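Local coordinates for peptidoglycan-N-acetylglucosamine deacetylase BC_1960 (Bacillus cereus, PDB 4L1G), which removes acetyl groups from N-acetylglucosamine residues of peptidoglycan, and also of chitin oligomers, as a zinc-dependent hydrolase, at residues 98-103 and 241-246; 104-109 and 119-124; 57-60 and 65-68; 180-183 and 187-190; 74-79 and 257-262. All coordinates share one frame; numbering follows the deposited sequence.

Five contacts illustrate how a polysaccharide deacetylase dresses its distorted beta/alpha barrel with helices. Contacts 1, 2 and 5 involve the sheet that contains strands 74-80 and 103-106: contact 2 is fully buried and wholly apolar across its interface, contact 5 buries a methionine but has a water between its polar groups, and contact 1 is partly buried beside the turn that leads into strand 103-106. Contacts 3 and 4 share the smaller sheet, where A65 pairs with I190. Contact 4 is buried and has a direct hydrogen bond between its segments, whereas contact 3 lies at the surface with a loose fit. Contact 5 joins both groups, through strand 74-80 and through F260 respectively.

Contact 1 of 5, residues 98-103 and 241-246; sequences HNVKAT and KIIPQL
H98 and V100 close around I243 of helix 233-248, and the joint between 98-103 and 241-246 is made by apolar groups without a hydrogen bond. The aliphatic contacts are the nearest. V100 CG2 lies 3.7 Å from I243 CD1, the two side chains sliding past each other in opposite directions. I243 spreads its two branches over H98: its CG2 comes within 3.8 Å of H98 CB, while CD1 reaches CB and CG from the other branch. CD1 touches both the valine and the histidine.

The imidazole contributes in a second way. It meets the helix obliquely, NE2 coming to 4.2 Å from P244 CD, a looser touch. The first torsion, with H98 CG opposite its own carbonyl carbon (chi1 -73°), lays the ring alongside I243. The ring's polar side has another commitment, since ND1 is hydrogen-bonded to K94 O in the preceding helix; this bond limits how the ring can turn while its carbon atoms pack on I243.

P244 has no N-H to offer, and the helix is kinked there, although Q245 N still bonds K241 O at 3.2 Å. H98 O accepts a hydrogen bond from K247 NZ, a further tie to helix 233-248.

Beyond I243 lie L77 and F253, on neighbouring strands of the sheet. N99, with positive phi, is the C-prime residue of the Schellman motif that ends helix 89-97, and the arrangement is that of the loop from helix 89-97 to strand 103-106, packed on an outer helix of a beta/alpha barrel.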
# COMPACT_ATOMS: atom_id res chain seq x y z
N HIS A 98 -11.00 -14.38 -4.01
CA HIS A 98 -9.75 -15.13 -4.11
C HIS A 98 -9.18 -15.45 -2.73
O HIS A 98 -8.07 -15.98 -2.62
CB HIS A 98 -8.72 -14.36 -4.94
CG HIS A 98 -9.00 -14.37 -6.41
ND1 HIS A 98 -9.70 -13.36 -7.04
CD2 HIS A 98 -8.69 -15.26 -7.38
CE1 HIS A 98 -9.81 -13.63 -8.32
NE2 HIS A 98 -9.20 -14.78 -8.56
N ASN A 99 -9.94 -15.12 -1.69
CA ASN A 99 -9.56 -15.42 -0.31
C ASN A 99 -8.21 -14.80 0.09
O ASN A 99 -7.40 -15.44 0.76
CB ASN A 99 -9.56 -16.94 -0.08
CG ASN A 99 -9.44 -17.31 1.39
OD1 ASN A 99 -10.01 -16.66 2.26
ND2 ASN A 99 -8.70 -18.37 1.67
N VAL A 100 -7.97 -13.56 -0.33
CA VAL A 100 -6.72 -12.89 0.02
C VAL A 100 -6.95 -11.56 0.73
O VAL A 100 -7.92 -10.85 0.46
CB VAL A 100 -5.81 -12.66 -1.21
CG1 VAL A 100 -5.33 -14.00 -1.77
CG2 VAL A 100 -6.54 -11.87 -2.27
N LYS A 101 -6.04 -11.23 1.63
CA LYS A 101 -6.03 -9.93 2.27
C LYS A 101 -4.94 -9.08 1.64
O LYS A 101 -3.91 -9.60 1.20
CB LYS A 101 -5.77 -10.06 3.78
CG LYS A 101 -6.67 -11.07 4.48
CD LYS A 101 -8.13 -10.68 4.39
CE LYS A 101 -9.00 -11.70 5.11
NZ LYS A 101 -10.45 -11.38 4.97
N ALA A 102 -5.16 -7.77 1.59
CA ALA A 102 -4.17 -6.85 1.04
C ALA A 102 -3.98 -5.66 1.95
O ALA A 102 -4.59 -5.58 3.02
CB ALA A 102 -4.59 -6.40 -0.36
N THR A 103 -3.14 -4.72 1.52
CA THR A 103 -2.87 -3.53 2.30
C THR A 103 -3.24 -2.30 1.49
O THR A 103 -2.87 -2.18 0.32
CB THR A 103 -1.38 -3.46 2.71
OG1 THR A 103 -1.01 -4.69 3.34
CG2 THR A 103 -1.14 -2.31 3.68
N LYS A 241 -6.06 -12.85 -12.73
CA LYS A 241 -4.98 -13.65 -13.31
C LYS A 241 -3.78 -13.72 -12.38
O LYS A 241 -3.18 -14.78 -12.19
CB LYS A 241 -4.55 -13.08 -14.66
CG LYS A 241 -5.58 -13.24 -15.77
CD LYS A 241 -5.09 -12.60 -17.05
CE LYS A 241 -6.06 -12.82 -18.20
NZ LYS A 241 -6.14 -14.25 -18.58
N ILE A 242 -3.42 -12.57 -11.80
CA ILE A 242 -2.24 -12.46 -10.94
C ILE A 242 -2.30 -13.40 -9.75
O ILE A 242 -1.34 -14.12 -9.46
CB ILE A 242 -2.07 -11.01 -10.44
CG1 ILE A 242 -1.62 -10.10 -11.57
CG2 ILE A 242 -1.07 -10.96 -9.29
CD1 ILE A 242 -1.54 -8.64 -11.18
N ILE A 243 -3.44 -13.41 -9.06
CA ILE A 243 -3.58 -14.19 -7.84
C ILE A 243 -3.47 -15.71 -8.04
O ILE A 243 -2.65 -16.35 -7.38
CB ILE A 243 -4.86 -13.80 -7.06
CG1 ILE A 243 -4.77 -12.33 -6.61
CG2 ILE A 243 -5.06 -14.71 -5.86
CD1 ILE A 243 -6.03 -11.81 -5.96
N PRO A 244 -4.28 -16.29 -8.95
CA PRO A 244 -4.14 -17.75 -9.09
C PRO A 244 -2.81 -18.18 -9.72
O PRO A 244 -2.29 -19.23 -9.35
CB PRO A 244 -5.31 -18.12 -10.01
CG PRO A 244 -5.60 -16.89 -10.78
CD PRO A 244 -5.33 -15.75 -9.84
N GLN A 245 -2.28 -17.38 -10.64
CA GLN A 245 -1.01 -17.73 -11.29
C GLN A 245 0.17 -17.72 -10.32
O GLN A 245 1.08 -18.54 -10.44
CB GLN A 245 -0.73 -16.84 -12.50
CG GLN A 245 -1.58 -17.16 -13.72
CD GLN A 245 -1.20 -16.34 -14.94
OE1 GLN A 245 -0.08 -15.84 -15.05
NE2 GLN A 245 -2.15 -16.18 -15.86
N LEU A 246 0.15 -16.80 -9.36
CA LEU A 246 1.18 -16.77 -8.33
C LEU A 246 0.99 -17.90 -7.32
O LEU A 246 1.96 -18.51 -6.88
CB LEU A 246 1.22 -15.41 -7.63
CG LEU A 246 2.08 -14.34 -8.30
CD1 LEU A 246 1.89 -12.98 -7.65
CD2 LEU A 246 3.55 -14.75 -8.30

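Contact 2 of 5, residues 104-109 and 119-124; sequences FFLLGE and KRIANE
I121 reaches from helix 115-123 into the angle between F104 and L106, two residues whose side chains leave strand 103-106 on the same side. At CB the isoleucine forks. The CG2 branch is directed to the phenylalanine, where it comes within 3.7 Å of F104 CD1 and is also close to CG of that ring. The other branch runs through CG1 and, with chi2 at 173°, is extended, which carries CD1 farther over the strand. There the terminal methyl has two roles. It sits over one face of the F104 ring, and it meets the end of L106 tip to tip, 3.9 Å from L106 CD2 and 4.1 Å from L106 CD1. One side chain thereby bridges an aromatic face and a leucine fork, while the nearest CA atoms, those of F104 and I121, remain 8.0 Å apart.

The F104 ring also meets that of F79, with planes at about 25°, and makes an edge-to-face contact with H126. L106 is next to I128 and L157, and its side chain lies about 6 Å from that of H131, a zinc ligand.

Charges are kept to another side of the helix. R120 NE donates to E124 OE2 over 2.8 Å with an almost straight N-H...O angle of 176°; the acceptor lies in the guanidinium plane, but the donor stands above the carboxylate plane. R120 NH2 has a second salt bridge, to D93.

Across the interface itself the chemistry is entirely that of dispersion and exclusion of water, so between these two segments complementary shape, not directional bonding, makes the fit.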
# COMPACT_ATOMS: atom_id res chain seq x y z
N PHE A 104 -3.98 -1.39 2.11
CA PHE A 104 -4.45 -0.19 1.42
C PHE A 104 -3.84 1.09 2.00
O PHE A 104 -4.09 1.44 3.15
CB PHE A 104 -5.98 -0.10 1.48
CG PHE A 104 -6.67 -1.12 0.64
CD1 PHE A 104 -6.82 -2.43 1.09
CD2 PHE A 104 -7.20 -0.79 -0.60
CE1 PHE A 104 -7.46 -3.38 0.32
CE2 PHE A 104 -7.85 -1.73 -1.37
CZ PHE A 104 -7.98 -3.03 -0.92
N PHE A 105 -3.04 1.77 1.20
CA PHE A 105 -2.49 3.06 1.59
C PHE A 105 -3.44 4.17 1.17
O PHE A 105 -3.50 4.55 -0.01
CB PHE A 105 -1.10 3.27 1.01
CG PHE A 105 -0.04 2.43 1.67
CD1 PHE A 105 0.41 1.26 1.08
CD2 PHE A 105 0.49 2.81 2.89
CE1 PHE A 105 1.38 0.49 1.69
CE2 PHE A 105 1.46 2.04 3.51
CZ PHE A 105 1.91 0.87 2.91
N LEU A 106 -4.20 4.69 2.13
CA LEU A 106 -5.28 5.63 1.83
C LEU A 106 -4.86 7.08 1.98
O LEU A 106 -4.10 7.43 2.89
CB LEU A 106 -6.48 5.34 2.74
CG LEU A 106 -7.02 3.91 2.75
CD1 LEU A 106 -8.19 3.79 3.71
CD2 LEU A 106 -7.41 3.46 1.35
N LEU A 107 -5.36 7.93 1.08
CA LEU A 107 -5.17 9.37 1.20
C LEU A 107 -6.16 9.93 2.21
O LEU A 107 -7.32 9.53 2.23
CB LEU A 107 -5.37 10.05 -0.16
CG LEU A 107 -4.26 9.83 -1.20
CD1 LEU A 107 -4.70 10.30 -2.57
CD2 LEU A 107 -3.00 10.54 -0.77
N GLY A 108 -5.68 10.85 3.05
CA GLY A 108 -6.53 11.47 4.05
C GLY A 108 -7.74 12.17 3.47
O GLY A 108 -8.84 12.06 4.01
N GLU A 109 -7.54 12.89 2.37
CA GLU A 109 -8.61 13.67 1.76
C GLU A 109 -9.69 12.78 1.14
O GLU A 109 -10.86 13.14 1.12
CB GLU A 109 -8.06 14.65 0.72
CG GLU A 109 -7.45 13.99 -0.51
CD GLU A 109 -6.74 14.97 -1.42
OE1 GLU A 109 -6.76 16.18 -1.11
OE2 GLU A 109 -6.18 14.54 -2.44
N LYS A 119 -14.26 2.14 6.21
CA LYS A 119 -14.77 1.20 7.21
C LYS A 119 -14.91 -0.20 6.63
O LYS A 119 -14.67 -1.19 7.32
CB LYS A 119 -16.12 1.68 7.77
CG LYS A 119 -16.04 2.98 8.57
CD LYS A 119 -17.41 3.38 9.10
CE LYS A 119 -17.33 4.64 9.95
NZ LYS A 119 -18.68 5.07 10.44
N ARG A 120 -15.30 -0.29 5.36
CA ARG A 120 -15.47 -1.58 4.70
C ARG A 120 -14.14 -2.32 4.56
O ARG A 120 -14.07 -3.53 4.79
CB ARG A 120 -16.13 -1.43 3.33
CG ARG A 120 -16.42 -2.77 2.66
CD ARG A 120 -16.89 -2.63 1.22
NE ARG A 120 -16.85 -3.92 0.54
CZ ARG A 120 -17.08 -4.10 -0.76
NH1 ARG A 120 -17.37 -3.07 -1.54
NH2 ARG A 120 -17.02 -5.32 -1.27
N ILE A 121 -13.10 -1.59 4.18
CA ILE A 121 -11.75 -2.13 4.05
C ILE A 121 -11.30 -2.79 5.35
O ILE A 121 -10.79 -3.91 5.35
CB ILE A 121 -10.74 -1.03 3.67
CG1 ILE A 121 -11.06 -0.45 2.29
CG2 ILE A 121 -9.31 -1.57 3.71
CD1 ILE A 121 -10.21 0.74 1.91
N ALA A 122 -11.49 -2.08 6.45
CA ALA A 122 -11.11 -2.57 7.77
C ALA A 122 -11.97 -3.74 8.21
O ALA A 122 -11.49 -4.68 8.83
CB ALA A 122 -11.18 -1.45 8.79
N ASN A 123 -13.26 -3.69 7.87
CA ASN A 123 -14.20 -4.73 8.27
C ASN A 123 -13.98 -6.04 7.52
O ASN A 123 -14.45 -7.10 7.94
CB ASN A 123 -15.64 -4.27 8.10
CG ASN A 123 -16.04 -3.22 9.12
OD1 ASN A 123 -15.51 -3.19 10.23
ND2 ASN A 123 -16.99 -2.36 8.75
N GLU A 124 -13.27 -5.98 6.40
CA GLU A 124 -13.04 -7.17 5.59
C GLU A 124 -11.63 -7.74 5.75
O GLU A 124 -11.15 -8.48 4.90
CB GLU A 124 -13.37 -6.90 4.12
CG GLU A 124 -14.86 -6.68 3.89
CD GLU A 124 -15.21 -6.54 2.42
OE1 GLU A 124 -14.33 -6.75 1.57
OE2 GLU A 124 -16.38 -6.21 2.12

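Contact 3 of 5, residues 57-60 and 65-68; sequences SWVE and AFSG
V59 sets its CG1 methyl against the edge of the F66 ring, close to the ring plane, at 4.3 Å from F66 CD1. The same methyl also faces the backbone of A65, the residue before F66, 4.4 Å from A65 CA. One branch of one valine therefore makes both approaches, at distances that indicate a loose fit. F66 CB is not aimed at the valine, but the end of the ring comes nearer. With chi1 at -50°, V59 CG1 stands opposite its own carbonyl carbon and projects to the aromatic edge.

No hydrogen bond crosses between 57-60 and 65-68. The helical turn is itself weakly bonded, with E60 N to S57 O at 3.2 Å as its backbone link. V59 is exposed, and A65 and F66 are partly exposed, which makes this a small apolar patch at the protein surface.

The short connection between helix 55-61 and strand 64-65 brings V59 beside A65 and F66. Next to V59, W58 packs on L180 of helix 177-185, while A65 pairs through its backbone with I190 in strand 189-191. The F66 ring also meets that of Y64, with planes at about 75°, and touches Q192, just beyond that central strand of the small sheet.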
# COMPACT_ATOMS: atom_id res chain seq x y z
N SER A 57 21.06 2.12 2.24
CA SER A 57 21.54 2.18 3.62
C SER A 57 20.43 2.52 4.61
O SER A 57 20.57 2.27 5.81
CB SER A 57 22.72 3.15 3.75
OG SER A 57 22.41 4.41 3.20
N TRP A 58 19.33 3.08 4.11
CA TRP A 58 18.20 3.44 4.96
C TRP A 58 17.45 2.24 5.54
O TRP A 58 16.79 2.37 6.57
CB TRP A 58 17.23 4.36 4.22
CG TRP A 58 17.77 5.74 3.99
CD1 TRP A 58 18.94 6.25 4.48
CD2 TRP A 58 17.16 6.79 3.22
NE1 TRP A 58 19.10 7.55 4.05
CE2 TRP A 58 18.02 7.90 3.28
CE3 TRP A 58 15.98 6.88 2.49
CZ2 TRP A 58 17.73 9.10 2.64
CZ3 TRP A 58 15.69 8.08 1.85
CH2 TRP A 58 16.57 9.17 1.93
N VAL A 59 17.56 1.08 4.90
CA VAL A 59 16.89 -0.12 5.41
C VAL A 59 17.62 -0.68 6.63
O VAL A 59 17.06 -1.46 7.40
CB VAL A 59 16.72 -1.23 4.33
CG1 VAL A 59 16.10 -0.66 3.06
CG2 VAL A 59 18.05 -1.92 4.03
N GLU A 60 18.88 -0.28 6.79
CA GLU A 60 19.69 -0.72 7.92
C GLU A 60 19.58 0.24 9.10
O GLU A 60 19.87 -0.14 10.24
CB GLU A 60 21.16 -0.84 7.51
CG GLU A 60 21.43 -1.91 6.47
CD GLU A 60 22.91 -2.05 6.16
OE1 GLU A 60 23.31 -3.11 5.63
OE2 GLU A 60 23.68 -1.11 6.44
N ALA A 65 11.63 -0.43 4.19
CA ALA A 65 11.86 -1.60 3.35
C ALA A 65 11.18 -1.50 1.99
O ALA A 65 10.21 -0.76 1.82
CB ALA A 65 11.42 -2.87 4.06
N PHE A 66 11.71 -2.24 1.02
CA PHE A 66 11.14 -2.30 -0.32
C PHE A 66 10.41 -3.62 -0.54
O PHE A 66 9.46 -3.70 -1.32
CB PHE A 66 12.25 -2.15 -1.37
CG PHE A 66 12.86 -0.78 -1.42
CD1 PHE A 66 13.93 -0.46 -0.59
CD2 PHE A 66 12.38 0.18 -2.30
CE1 PHE A 66 14.49 0.81 -0.63
CE2 PHE A 66 12.94 1.44 -2.34
CZ PHE A 66 14.00 1.76 -1.51
N SER A 67 10.87 -4.66 0.15
CA SER A 67 10.32 -6.00 0.01
C SER A 67 10.54 -6.78 1.30
O SER A 67 11.12 -6.26 2.26
CB SER A 67 10.94 -6.72 -1.19
OG SER A 67 12.36 -6.62 -1.18
N GLY A 68 10.09 -8.03 1.33
CA GLY A 68 10.11 -8.81 2.56
C GLY A 68 11.04 -10.01 2.56
O GLY A 68 11.91 -10.13 1.70

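Contact 4 of 5, residues 180-183 and 187-190; sequences LKWA and NFMI
A183 and F188 form the tight end of this contact, where helix 177-185 finishes and the chain turns into strand 189-191. F188 N donates to A183 O over 2.8 Å at an N-H...O angle of 155°, with the donor tilted 25° from the carbonyl plane. The same oxygen lies only 3.2 Å from F188 CB and near the plane of the phenyl ring at its edge, so the carbonyl oxygen is met by both the N-H and the side chain of F188. N187, with positive phi, is the C-prime residue of the Schellman motif to which this bond belongs.

Packing stays close next to the turn. L180 CD1 and I190 CD1 touch at 3.6 Å as the two side chains cross obliquely; L180 CG, opposite its backbone N (chi1 -177°), carries CD1 to the I190 methyl. The small A183 CB touches both neighbours, 4.0 Å from F188 CB and 4.1 Å from I190 CD1.

The other side is looser. W182 is partly exposed, and its CZ3 stays 4.3 Å from F188 CE2, the two rings meeting obliquely with neither stacked on the other. R147 adds a cation-pi contact to the indole. At the outer edge N187 is exposed, with its CB directed away from the helix.

Helix 143-161 flanks both parts, through Y146 on A183 and I150 on F188 in the tight one and through I151 on W182 in the loose one. On the strand side, I190 bonds the backbone of A63, while M189 pairs with K166 and I168, which places strand 189-191 in the middle of the three-stranded parallel sheet. The turn joins helix 177-185 to that strand.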
# COMPACT_ATOMS: atom_id res chain seq x y z
N LEU A 180 12.13 10.28 7.37
CA LEU A 180 12.18 8.86 7.68
C LEU A 180 12.63 8.65 9.12
O LEU A 180 12.15 7.75 9.81
CB LEU A 180 13.12 8.15 6.71
CG LEU A 180 13.27 6.63 6.81
CD1 LEU A 180 11.91 5.95 6.79
CD2 LEU A 180 14.14 6.14 5.66
N LYS A 181 13.55 9.50 9.57
CA LYS A 181 14.05 9.43 10.94
C LYS A 181 12.95 9.74 11.95
O LYS A 181 12.81 9.04 12.96
CB LYS A 181 15.22 10.41 11.12
CG LYS A 181 15.75 10.51 12.54
CD LYS A 181 16.99 11.39 12.60
CE LYS A 181 17.41 11.69 14.03
NZ LYS A 181 16.42 12.56 14.74
N TRP A 182 12.16 10.77 11.67
CA TRP A 182 11.03 11.13 12.53
C TRP A 182 10.00 10.01 12.59
O TRP A 182 9.51 9.66 13.67
CB TRP A 182 10.37 12.42 12.04
CG TRP A 182 9.19 12.84 12.87
CD1 TRP A 182 9.22 13.52 14.05
CD2 TRP A 182 7.81 12.62 12.57
NE1 TRP A 182 7.93 13.73 14.51
CE2 TRP A 182 7.05 13.19 13.61
CE3 TRP A 182 7.14 11.99 11.51
CZ2 TRP A 182 5.66 13.14 13.64
CZ3 TRP A 182 5.75 11.94 11.54
CH2 TRP A 182 5.03 12.52 12.59
N ALA A 183 9.68 9.43 11.44
CA ALA A 183 8.71 8.34 11.36
C ALA A 183 9.14 7.12 12.17
O ALA A 183 8.34 6.50 12.87
CB ALA A 183 8.46 7.95 9.91
N ASN A 187 7.48 5.39 15.83
CA ASN A 187 7.01 4.01 15.75
C ASN A 187 6.19 3.70 14.50
O ASN A 187 5.31 2.84 14.51
CB ASN A 187 6.23 3.63 17.02
CG ASN A 187 6.24 2.14 17.29
OD1 ASN A 187 7.14 1.42 16.86
ND2 ASN A 187 5.22 1.66 18.00
N PHE A 188 6.48 4.42 13.42
CA PHE A 188 5.93 4.08 12.10
C PHE A 188 6.87 3.12 11.39
O PHE A 188 8.04 2.98 11.78
CB PHE A 188 5.79 5.33 11.23
CG PHE A 188 4.64 6.23 11.59
CD1 PHE A 188 3.34 5.88 11.24
CD2 PHE A 188 4.86 7.43 12.25
CE1 PHE A 188 2.28 6.71 11.56
CE2 PHE A 188 3.80 8.26 12.57
CZ PHE A 188 2.51 7.90 12.23
N MET A 189 6.37 2.46 10.36
CA MET A 189 7.25 1.80 9.40
C MET A 189 6.89 2.23 7.99
O MET A 189 5.72 2.28 7.62
CB MET A 189 7.20 0.27 9.52
CG MET A 189 8.16 -0.40 8.54
SD MET A 189 8.39 -2.17 8.76
CE MET A 189 9.69 -2.48 7.57
N ILE A 190 7.90 2.56 7.20
CA ILE A 190 7.68 3.00 5.84
C ILE A 190 8.02 1.89 4.86
O ILE A 190 9.13 1.35 4.87
CB ILE A 190 8.49 4.26 5.52
CG1 ILE A 190 7.95 5.43 6.35
CG2 ILE A 190 8.43 4.57 4.03
CD1 ILE A 190 8.48 6.78 5.94

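Contact 5 of 5, residues 74-79 and 257-262; sequences EVALTF and PSMFQT
M259 lies against strand 74-80 of the beta/alpha barrel, at the end of the short helix 256-259, which is closed by a Schellman motif with Q261 as its C-prime residue. The apolar part of the contact is the work of one methyl group. M259 CE packs on A76 CB at 3.8 Å and also rests on the strand backbone, 3.9 Å from E74 O. The side chain sets off opposite its backbone N and bends at chi3 (-73°), which curls the methyl in toward the strand. Farther back, M259 CG sits over the centre of the F260 ring, 3.8 Å above its plane, so the thioether chain is held between its own neighbour and the strand. P69 and V221 also touch it.

The polar part lies along the edge, where a water sits between the segments, 2.8 Å from E74 OE2 and 2.9 Å from S258 O, in reach of both. The other carboxylate oxygen, E74 OE1, forms a salt bridge with R252 of strand 252-253, so the glutamate ties this strand to its parallel neighbour. No hydrogen bond passes directly from one segment to the other.

A third group of bonds fixes the helix end itself. T262 N bonds P257 O, the 6→1 bond of the Schellman motif, whereas Q261 N bonds S258 O only weakly. The Q261 side chain folds back to the same oxygen: its NE2 donates to S258 O at 2.9 Å, in the carbonyl plane and with an N-H...O angle of 164°.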
# COMPACT_ATOMS: atom_id res chain seq x y z
N GLU A 74 5.77 -15.92 0.47
CA GLU A 74 4.74 -14.91 0.66
C GLU A 74 5.01 -13.63 -0.13
O GLU A 74 6.15 -13.16 -0.20
CB GLU A 74 4.57 -14.59 2.15
CG GLU A 74 4.12 -15.80 2.97
CD GLU A 74 4.21 -15.57 4.47
OE1 GLU A 74 3.80 -16.48 5.23
OE2 GLU A 74 4.69 -14.50 4.90
N VAL A 75 3.96 -13.08 -0.72
CA VAL A 75 4.02 -11.78 -1.39
C VAL A 75 2.91 -10.90 -0.85
O VAL A 75 1.99 -11.38 -0.18
CB VAL A 75 3.88 -11.91 -2.92
CG1 VAL A 75 4.98 -12.79 -3.49
CG2 VAL A 75 2.51 -12.46 -3.28
N ALA A 76 2.98 -9.60 -1.14
CA ALA A 76 2.00 -8.66 -0.62
C ALA A 76 1.42 -7.76 -1.70
O ALA A 76 2.16 -7.07 -2.41
CB ALA A 76 2.61 -7.82 0.50
N LEU A 77 0.10 -7.78 -1.84
CA LEU A 77 -0.60 -6.83 -2.69
C LEU A 77 -0.86 -5.54 -1.92
O LEU A 77 -1.34 -5.58 -0.79
CB LEU A 77 -1.93 -7.42 -3.17
CG LEU A 77 -1.90 -8.56 -4.18
CD1 LEU A 77 -3.27 -9.23 -4.28
CD2 LEU A 77 -1.45 -8.06 -5.54
N THR A 78 -0.52 -4.41 -2.52
CA THR A 78 -0.82 -3.11 -1.92
C THR A 78 -1.49 -2.21 -2.94
O THR A 78 -1.22 -2.30 -4.14
CB THR A 78 0.45 -2.42 -1.38
OG1 THR A 78 1.30 -2.03 -2.46
CG2 THR A 78 1.22 -3.34 -0.43
N PHE A 79 -2.38 -1.33 -2.46
CA PHE A 79 -3.14 -0.44 -3.32
C PHE A 79 -3.10 1.00 -2.81
O PHE A 79 -3.40 1.26 -1.64
CB PHE A 79 -4.59 -0.93 -3.44
CG PHE A 79 -4.72 -2.34 -3.95
CD1 PHE A 79 -4.73 -3.41 -3.08
CD2 PHE A 79 -4.84 -2.58 -5.31
CE1 PHE A 79 -4.85 -4.71 -3.55
CE2 PHE A 79 -4.96 -3.88 -5.79
CZ PHE A 79 -4.97 -4.94 -4.91
N PRO A 257 1.91 -5.95 7.82
CA PRO A 257 2.30 -6.28 9.20
C PRO A 257 2.65 -7.75 9.37
O PRO A 257 3.51 -8.09 10.19
CB PRO A 257 1.04 -5.93 10.02
CG PRO A 257 -0.05 -5.74 9.03
CD PRO A 257 0.60 -5.26 7.79
N SER A 258 2.02 -8.62 8.59
CA SER A 258 2.35 -10.03 8.60
C SER A 258 3.72 -10.27 7.97
O SER A 258 4.55 -10.99 8.52
CB SER A 258 1.28 -10.84 7.86
OG SER A 258 1.67 -12.19 7.73
N MET A 259 3.95 -9.65 6.82
CA MET A 259 5.21 -9.80 6.10
C MET A 259 6.40 -9.30 6.93
O MET A 259 7.46 -9.91 6.93
CB MET A 259 5.16 -9.07 4.76
CG MET A 259 6.52 -8.89 4.10
SD MET A 259 6.42 -8.22 2.42
CE MET A 259 5.79 -9.64 1.52
N PHE A 260 6.20 -8.19 7.63
CA PHE A 260 7.29 -7.58 8.39
C PHE A 260 7.21 -7.86 9.88
O PHE A 260 7.92 -7.24 10.68
CB PHE A 260 7.38 -6.08 8.10
CG PHE A 260 7.72 -5.78 6.67
CD1 PHE A 260 9.02 -5.97 6.20
CD2 PHE A 260 6.76 -5.32 5.79
CE1 PHE A 260 9.34 -5.70 4.89
CE2 PHE A 260 7.08 -5.05 4.47
CZ PHE A 260 8.37 -5.24 4.02
N GLN A 261 6.35 -8.82 10.25
CA GLN A 261 6.24 -9.31 11.62
C GLN A 261 6.10 -8.19 12.64
O GLN A 261 6.87 -8.11 13.60
CB GLN A 261 7.42 -10.22 11.97
CG GLN A 261 7.41 -11.56 11.22
CD GLN A 261 6.29 -12.47 11.67
OE1 GLN A 261 6.39 -13.15 12.70
NE2 GLN A 261 5.20 -12.50 10.91
N THR A 262 5.13 -7.31 12.42
CA THR A 262 4.86 -6.25 13.37
C THR A 262 3.36 -5.98 13.42
O THR A 262 2.59 -6.59 12.68
CB THR A 262 5.59 -4.95 13.00
OG1 THR A 262 5.54 -4.05 14.11
CG2 THR A 262 4.96 -4.29 11.78
O HOH W 1 4.49 -13.73 7.60